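Peptidoglycan glycosyltransferase (Burkholderia ambifaria, PDB 5UY7) is a penicillin-binding protein whose modelled part is largely the transpeptidase domain, built on the fold shared with the serine beta-lactamases. Local coordinates at residues V453-R457 and V529-I535; D450-P454 and G513-S517; R435-E439 and M484-P490. All coordinates share one frame; numbering follows the deposited sequence.

Contact 1: V453-R457 and V529-I535; sequences VPGYR and VPPNMPI. With SO4 (sulfate ion), chain F.
Gly455 and Met533 bring two loop backbones to within 4.7 Å, CA to CA, where a type II beta turn running from Val453 to Tyr456 meets the last modelled residues of the chain. The carbonyl O of Gly455 is gripped twice from segment 529-535: Asn532 N donates to it at 2.9 Å, and Met533 N adds a weak bond. Gly455 CA in turn leans on Met533 O in a CA-H...O contact.

Tyr456 reaches the beginning of segment 529-535 with its hydroxyl. Its OH donates to Val529 O at 2.7 Å, and that oxygen sits at the ring edge, in the ring plane. One face of the same ring is covered by Pro531, whose CA lies 4.0 Å from the ring centroid in a CH-pi contact.

With CG of Asn532 held between its own backbone N and carbonyl carbon (chi1 71°), the amide is turned toward the Arg457 backbone and OD1 accepts a hydrogen bond from Arg457 N at 2.9 Å, nearly straight at 170°. The other end of this amide, ND2, bonds to Met487 O, which fixes its rotation. The Arg457 side chain crosses Asn532 at about a right angle; its guanidinium pairs with Glu439, while a water joins NH1 to Asn532 O. Met533 CE rests 3.9 Å from Arg457 CG. Farther along, Ile535 CD1 presses on Pro454 CB, a second water bridges Gly455 N and Pro534 O, and Ile535 N donates to O4 of a sulfate ion.

This hydrogen-bonded contact near the surface pins segment 529-535, which follows helix 509-526, onto the turn leading into strand 459-466, an outermost strand of the five-stranded antiparallel sheet of the penicillin-binding transpeptidase fold.

Contact 2: D450-P454 and G513-S517; sequences DAAVP and GPVFS
Ser517 and Phe516 both carry their side chains trans to the backbone N (chi1 171° and 163°), which directs the hydroxyl and the ring out from the helix to meet segment 450-454, the end of a 3-10 turn and the loop after it. Ser517 OG donates to Ala452 O at 2.7 Å, approaching from 34° outside the carbonyl plane. Val453 CG2 lies 3.6 Å from the same OG, an apolar neighbour beside the bond.

The Phe516 ring turns its edge to Ala451 O, with CE2 3.5 Å from that oxygen. This carbonyl is buried here and has no hydrogen-bond partner in the model; the ring edge and Ser517 CB lie against it. Ala451 CB also touches Phe516 CD2.

Helix 509-526 packs against the central antiparallel sheet of the transpeptidase domain: Phe516 reaches Val494 and Val496 of strand 492-499 and meets the ring of Phe481, while segment 450-454 runs along the same helix on its way to strand 459-466.

At the start of the contact the backbones come very near. Ala451 CA stands 4.1 Å from Gly513 CA, a spacing that Gly513, having no side chain, permits, and it also makes a CA-H...O contact with Gly513 O. Next to it the helix kinks at Pro514, whose ring carbon CG packs 3.9 Å from Asp450 CB. The carbonyl O of Asp450 meets Pro514 CA in another CA-H...O contact.

Contact 3: R435-E439 and M484-P490; sequences RTMLE and MAPMPNP
Arg435 NE donates to the carbonyl O of Pro488 at 2.8 Å, with an N-H...O angle of 140°. The oxygen lies 25° out of the guanidinium plane. NH2 of the same arginine adds a weak second bond to this oxygen, so two nitrogens of one group hold a single carbonyl. Elsewhere NH1 donates to Ile400 O, which fixes the guanidinium from a second direction.

Glu439 is the other charged residue. Its carboxylate pairs with Arg457, and its chain slides past Met487 in the opposite direction: Glu439 CG lies 3.5 Å from Met487 CG, and OE2 3.4 Å from Met487 CB.

The two segments belong to helix 428-442 and to the end of strand 477-485 with the connection to strand 492-499, its neighbour in the antiparallel sheet of the penicillin-binding transpeptidase fold. That connection contains two cis peptides, before Pro486 and before Pro488, which probably shape the bend that places Pro488 O beside the helix.

Sulfur-bearing side chains fill the space between. Met487 bends at chi2 (-68°), which turns its terminal methyl against the helix; CE comes 3.5 Å from Arg435 O and also touches Leu438 CB. Met484 crosses both Arg435 and Leu438 at about a right angle, with SD beside the aliphatic part of the arginine and CE 3.7 Å from Leu438 CD1. Pro490 also packs on the arginine, its CD 3.7 Å from Arg435 CD. Beyond them Met484 reaches Tyr397 and Ile400 of helix 390-401, and Leu438 touches Pro274 on helix 273-282, at whose start lies what looks like the SxxK motif of this family.

Overall arrangement
Contacts 1 and 2 share Val453 and Pro454: one loop lies first against helix 509-526 (contact 2) and then against segment 529-535 (contact 1), the two centres about 12 Å apart. Contact 3 lies about 12 Å from contact 1, centre to centre, and meets it at Arg457, whose NH2 forms a salt bridge with Glu439 OE2 at 2.7 Å and whose O probably accepts a hydrogen bond from Met487 N, also at 2.7 Å. Contacts 2 and 3 are about 14 Å apart between centres and merely pack, Phe516 CE1 against Met484 N at 3.8 Å. Leu438 of contact 3 touches residues of what is probably the SxxK motif.

Contact 1: V453-R457 and V529-I535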
# COMPACT_ATOMS: atom_id res chain seq x y z
N VAL A 453 3.02 9.35 -12.52
CA VAL A 453 4.28 9.11 -13.24
C VAL A 453 4.08 9.49 -14.70
O VAL A 453 3.39 8.77 -15.44
CB VAL A 453 4.72 7.64 -13.12
CG1 VAL A 453 5.95 7.37 -13.97
CG2 VAL A 453 4.95 7.26 -11.66
N PRO A 454 4.66 10.60 -15.16
CA PRO A 454 4.47 11.00 -16.57
C PRO A 454 4.83 9.87 -17.52
O PRO A 454 5.92 9.28 -17.43
CB PRO A 454 5.41 12.20 -16.71
CG PRO A 454 5.50 12.77 -15.31
CD PRO A 454 5.46 11.57 -14.40
N GLY A 455 3.90 9.55 -18.41
CA GLY A 455 4.11 8.52 -19.41
C GLY A 455 3.62 7.13 -19.05
O GLY A 455 3.60 6.26 -19.92
N TYR A 456 3.24 6.90 -17.80
CA TYR A 456 2.88 5.55 -17.36
C TYR A 456 1.62 5.57 -16.53
O TYR A 456 1.49 6.38 -15.61
CB TYR A 456 4.01 4.92 -16.54
CG TYR A 456 5.25 4.68 -17.35
CD1 TYR A 456 5.41 3.51 -18.09
CD2 TYR A 456 6.27 5.63 -17.40
CE1 TYR A 456 6.53 3.29 -18.84
CE2 TYR A 456 7.41 5.42 -18.16
CZ TYR A 456 7.53 4.25 -18.88
OH TYR A 456 8.66 4.02 -19.63
N ARG A 457 0.71 4.64 -16.81
CA ARG A 457 -0.39 4.38 -15.89
C ARG A 457 0.14 3.71 -14.64
O ARG A 457 0.78 2.66 -14.72
CB ARG A 457 -1.43 3.50 -16.56
CG ARG A 457 -2.10 4.19 -17.74
CD ARG A 457 -2.94 3.21 -18.53
NE ARG A 457 -3.90 2.51 -17.68
CZ ARG A 457 -4.65 1.51 -18.11
NH1 ARG A 457 -4.57 1.10 -19.37
NH2 ARG A 457 -5.49 0.90 -17.27
N VAL A 529 10.41 -0.44 -20.23
CA VAL A 529 8.95 -0.56 -20.30
C VAL A 529 8.41 0.54 -21.19
O VAL A 529 8.72 1.72 -20.96
CB VAL A 529 8.34 -0.48 -18.91
CG1 VAL A 529 6.81 -0.55 -19.02
CG2 VAL A 529 8.90 -1.58 -18.02
N PRO A 530 7.64 0.23 -22.23
CA PRO A 530 7.14 1.29 -23.10
C PRO A 530 6.15 2.16 -22.36
O PRO A 530 5.30 1.64 -21.61
CB PRO A 530 6.46 0.52 -24.24
CG PRO A 530 6.90 -0.91 -24.09
CD PRO A 530 7.18 -1.10 -22.64
N PRO A 531 6.24 3.48 -22.51
CA PRO A 531 5.20 4.36 -21.98
C PRO A 531 3.84 3.93 -22.49
O PRO A 531 3.69 3.49 -23.63
CB PRO A 531 5.59 5.74 -22.51
CG PRO A 531 7.08 5.64 -22.74
CD PRO A 531 7.30 4.23 -23.21
N ASN A 532 2.83 4.04 -21.62
CA ASN A 532 1.48 3.66 -22.03
C ASN A 532 0.45 4.72 -21.64
O ASN A 532 -0.75 4.44 -21.60
CB ASN A 532 1.09 2.29 -21.47
CG ASN A 532 0.86 2.29 -19.97
OD1 ASN A 532 1.25 3.21 -19.27
ND2 ASN A 532 0.21 1.23 -19.48
N MET A 533 0.89 5.96 -21.44
CA MET A 533 -0.01 7.07 -21.14
C MET A 533 0.57 8.30 -21.83
O MET A 533 1.78 8.55 -21.72
CB MET A 533 -0.10 7.26 -19.63
CG MET A 533 -1.12 8.24 -19.13
SD MET A 533 -1.02 8.25 -17.32
CE MET A 533 -2.72 7.96 -16.87
N PRO A 534 -0.24 9.09 -22.52
CA PRO A 534 0.27 10.31 -23.14
C PRO A 534 0.70 11.32 -22.09
O PRO A 534 0.24 11.30 -20.94
CB PRO A 534 -0.91 10.84 -23.96
CG PRO A 534 -1.83 9.67 -24.12
CD PRO A 534 -1.65 8.85 -22.87
N ILE A 535 1.59 12.22 -22.50
CA ILE A 535 2.03 13.32 -21.65
C ILE A 535 1.11 14.52 -21.82
O ILE A 535 -0.05 14.49 -21.42
CB ILE A 535 3.48 13.71 -21.96
CG1 ILE A 535 4.42 12.52 -21.80
CG2 ILE A 535 3.92 14.87 -21.07
CD1 ILE A 535 4.80 12.21 -20.37
S SO4 F . 2.99 11.38 -26.32
O1 SO4 F . 3.58 10.17 -26.90
O2 SO4 F . 1.59 11.48 -26.72
O3 SO4 F . 3.71 12.55 -26.80
O4 SO4 F . 3.08 11.32 -24.86
O HOH W 1 1.50 10.90 -18.41
O HOH W 2 -2.91 2.45 -21.70

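Contact 2: D450-P454 and G513-S517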
# COMPACT_ATOMS: atom_id res chain seq x y z
N ASP A 450 0.52 13.91 -6.84
CA ASP A 450 1.97 13.99 -6.84
C ASP A 450 2.63 12.63 -6.99
O ASP A 450 3.86 12.57 -7.15
CB ASP A 450 2.48 14.65 -5.55
CG ASP A 450 2.23 16.15 -5.53
OD1 ASP A 450 1.62 16.68 -6.48
OD2 ASP A 450 2.66 16.81 -4.56
N ALA A 451 1.87 11.54 -6.94
CA ALA A 451 2.40 10.21 -7.18
C ALA A 451 2.25 9.77 -8.63
O ALA A 451 2.71 8.68 -8.98
CB ALA A 451 1.73 9.19 -6.25
N ALA A 452 1.60 10.57 -9.46
CA ALA A 452 1.51 10.27 -10.88
C ALA A 452 2.91 10.18 -11.49
O ALA A 452 3.84 10.85 -11.05
CB ALA A 452 0.71 11.34 -11.61
N VAL A 453 3.02 9.35 -12.52
CA VAL A 453 4.28 9.11 -13.24
C VAL A 453 4.08 9.49 -14.70
O VAL A 453 3.39 8.77 -15.44
CB VAL A 453 4.72 7.64 -13.12
CG1 VAL A 453 5.95 7.37 -13.97
CG2 VAL A 453 4.95 7.26 -11.66
N PRO A 454 4.66 10.60 -15.16
CA PRO A 454 4.47 11.00 -16.57
C PRO A 454 4.83 9.87 -17.52
O PRO A 454 5.92 9.28 -17.43
CB PRO A 454 5.41 12.20 -16.71
CG PRO A 454 5.50 12.77 -15.31
CD PRO A 454 5.46 11.57 -14.40
N GLY A 513 4.64 10.70 -2.16
CA GLY A 513 4.21 10.48 -3.52
C GLY A 513 5.29 10.72 -4.57
O GLY A 513 5.51 9.89 -5.45
N PRO A 514 5.97 11.86 -4.50
CA PRO A 514 7.02 12.13 -5.49
C PRO A 514 8.17 11.14 -5.43
O PRO A 514 8.82 10.92 -6.46
CB PRO A 514 7.47 13.55 -5.15
CG PRO A 514 6.26 14.16 -4.52
CD PRO A 514 5.66 13.07 -3.70
N VAL A 515 8.45 10.56 -4.26
CA VAL A 515 9.49 9.54 -4.18
C VAL A 515 9.03 8.27 -4.89
O VAL A 515 9.79 7.65 -5.65
CB VAL A 515 9.86 9.25 -2.72
CG1 VAL A 515 11.09 8.34 -2.67
CG2 VAL A 515 10.10 10.54 -1.96
N PHE A 516 7.80 7.83 -4.61
CA PHE A 516 7.23 6.72 -5.37
C PHE A 516 7.31 7.00 -6.87
O PHE A 516 7.74 6.14 -7.66
CB PHE A 516 5.78 6.47 -4.95
CG PHE A 516 5.01 5.63 -5.95
CD1 PHE A 516 5.05 4.24 -5.86
CD2 PHE A 516 4.29 6.22 -6.99
CE1 PHE A 516 4.37 3.46 -6.78
CE2 PHE A 516 3.62 5.43 -7.92
CZ PHE A 516 3.65 4.06 -7.81
N SER A 517 6.88 8.19 -7.27
CA SER A 517 6.81 8.51 -8.69
C SER A 517 8.18 8.44 -9.34
O SER A 517 8.35 7.87 -10.42
CB SER A 517 6.22 9.90 -8.89
OG SER A 517 6.35 10.31 -10.24

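Contact 3: R435-E439 and M484-P490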
# COMPACT_ATOMS: atom_id res chain seq x y z
N ARG A 435 -7.18 -2.51 -8.94
CA ARG A 435 -6.12 -1.81 -9.67
C ARG A 435 -6.69 -0.63 -10.44
O ARG A 435 -6.07 0.45 -10.48
CB ARG A 435 -5.39 -2.77 -10.61
CG ARG A 435 -4.48 -3.78 -9.87
CD ARG A 435 -3.43 -4.41 -10.79
NE ARG A 435 -3.99 -5.07 -11.96
CZ ARG A 435 -4.49 -6.30 -11.97
NH1 ARG A 435 -4.54 -7.02 -10.86
NH2 ARG A 435 -4.96 -6.81 -13.10
N THR A 436 -7.88 -0.80 -11.04
CA THR A 436 -8.55 0.31 -11.71
C THR A 436 -8.81 1.45 -10.73
O THR A 436 -8.57 2.63 -11.05
CB THR A 436 -9.85 -0.18 -12.36
OG1 THR A 436 -9.53 -1.14 -13.38
CG2 THR A 436 -10.66 0.97 -12.99
N MET A 437 -9.26 1.12 -9.52
CA MET A 437 -9.50 2.15 -8.51
C MET A 437 -8.21 2.83 -8.09
O MET A 437 -8.18 4.04 -7.86
CB MET A 437 -10.21 1.54 -7.30
CG MET A 437 -11.57 0.96 -7.63
SD MET A 437 -12.21 0.13 -6.17
CE MET A 437 -13.74 -0.55 -6.81
N LEU A 438 -7.12 2.07 -7.98
CA LEU A 438 -5.85 2.66 -7.56
C LEU A 438 -5.34 3.69 -8.56
O LEU A 438 -4.67 4.65 -8.17
CB LEU A 438 -4.79 1.58 -7.34
CG LEU A 438 -4.98 0.68 -6.11
CD1 LEU A 438 -3.85 -0.35 -6.09
CD2 LEU A 438 -5.00 1.47 -4.80
N GLU A 439 -5.63 3.50 -9.85
CA GLU A 439 -5.25 4.51 -10.84
C GLU A 439 -5.94 5.84 -10.58
O GLU A 439 -5.37 6.90 -10.86
CB GLU A 439 -5.59 4.05 -12.26
CG GLU A 439 -4.78 2.89 -12.77
CD GLU A 439 -5.00 2.67 -14.26
OE1 GLU A 439 -4.69 3.58 -15.06
OE2 GLU A 439 -5.51 1.59 -14.62
N MET A 484 2.10 0.52 -7.63
CA MET A 484 2.53 -0.48 -8.60
C MET A 484 2.48 0.13 -10.00
O MET A 484 1.78 1.12 -10.23
CB MET A 484 1.66 -1.74 -8.51
CG MET A 484 0.17 -1.46 -8.81
SD MET A 484 -0.96 -2.77 -8.30
CE MET A 484 -0.87 -2.56 -6.51
N ALA A 485 3.25 -0.45 -10.92
CA ALA A 485 3.41 0.14 -12.25
C ALA A 485 3.89 -0.93 -13.21
O ALA A 485 4.66 -1.80 -12.81
CB ALA A 485 4.43 1.30 -12.22
N PRO A 486 3.48 -0.89 -14.48
CA PRO A 486 2.48 0.01 -15.06
C PRO A 486 1.13 -0.68 -15.01
O PRO A 486 1.07 -1.90 -15.08
CB PRO A 486 2.96 0.18 -16.50
CG PRO A 486 3.60 -1.13 -16.83
CD PRO A 486 4.14 -1.70 -15.52
N MET A 487 0.07 0.08 -14.93
CA MET A 487 -1.24 -0.53 -15.04
C MET A 487 -1.56 -0.76 -16.52
O MET A 487 -1.04 -0.05 -17.39
CB MET A 487 -2.29 0.38 -14.41
CG MET A 487 -2.02 0.68 -12.93
SD MET A 487 -2.22 -0.79 -11.90
CE MET A 487 -2.62 0.01 -10.33
N PRO A 488 -2.43 -1.74 -16.83
CA PRO A 488 -3.20 -2.55 -15.88
C PRO A 488 -2.51 -3.82 -15.41
O PRO A 488 -3.06 -4.51 -14.55
CB PRO A 488 -4.43 -2.93 -16.68
CG PRO A 488 -3.87 -3.11 -18.06
CD PRO A 488 -2.81 -2.04 -18.22
N ASN A 489 -1.34 -4.14 -15.96
CA ASN A 489 -0.62 -5.37 -15.64
C ASN A 489 0.74 -5.01 -15.06
O ASN A 489 1.76 -5.00 -15.77
CB ASN A 489 -0.48 -6.26 -16.87
CG ASN A 489 -1.82 -6.68 -17.42
OD1 ASN A 489 -2.71 -7.08 -16.67
ND2 ASN A 489 -1.99 -6.56 -18.72
N PRO A 490 0.81 -4.73 -13.76
CA PRO A 490 2.05 -4.15 -13.22
C PRO A 490 3.21 -5.13 -13.22
O PRO A 490 3.05 -6.35 -13.09
CB PRO A 490 1.68 -3.74 -11.79
CG PRO A 490 0.38 -4.42 -11.49
CD PRO A 490 -0.30 -4.69 -12.79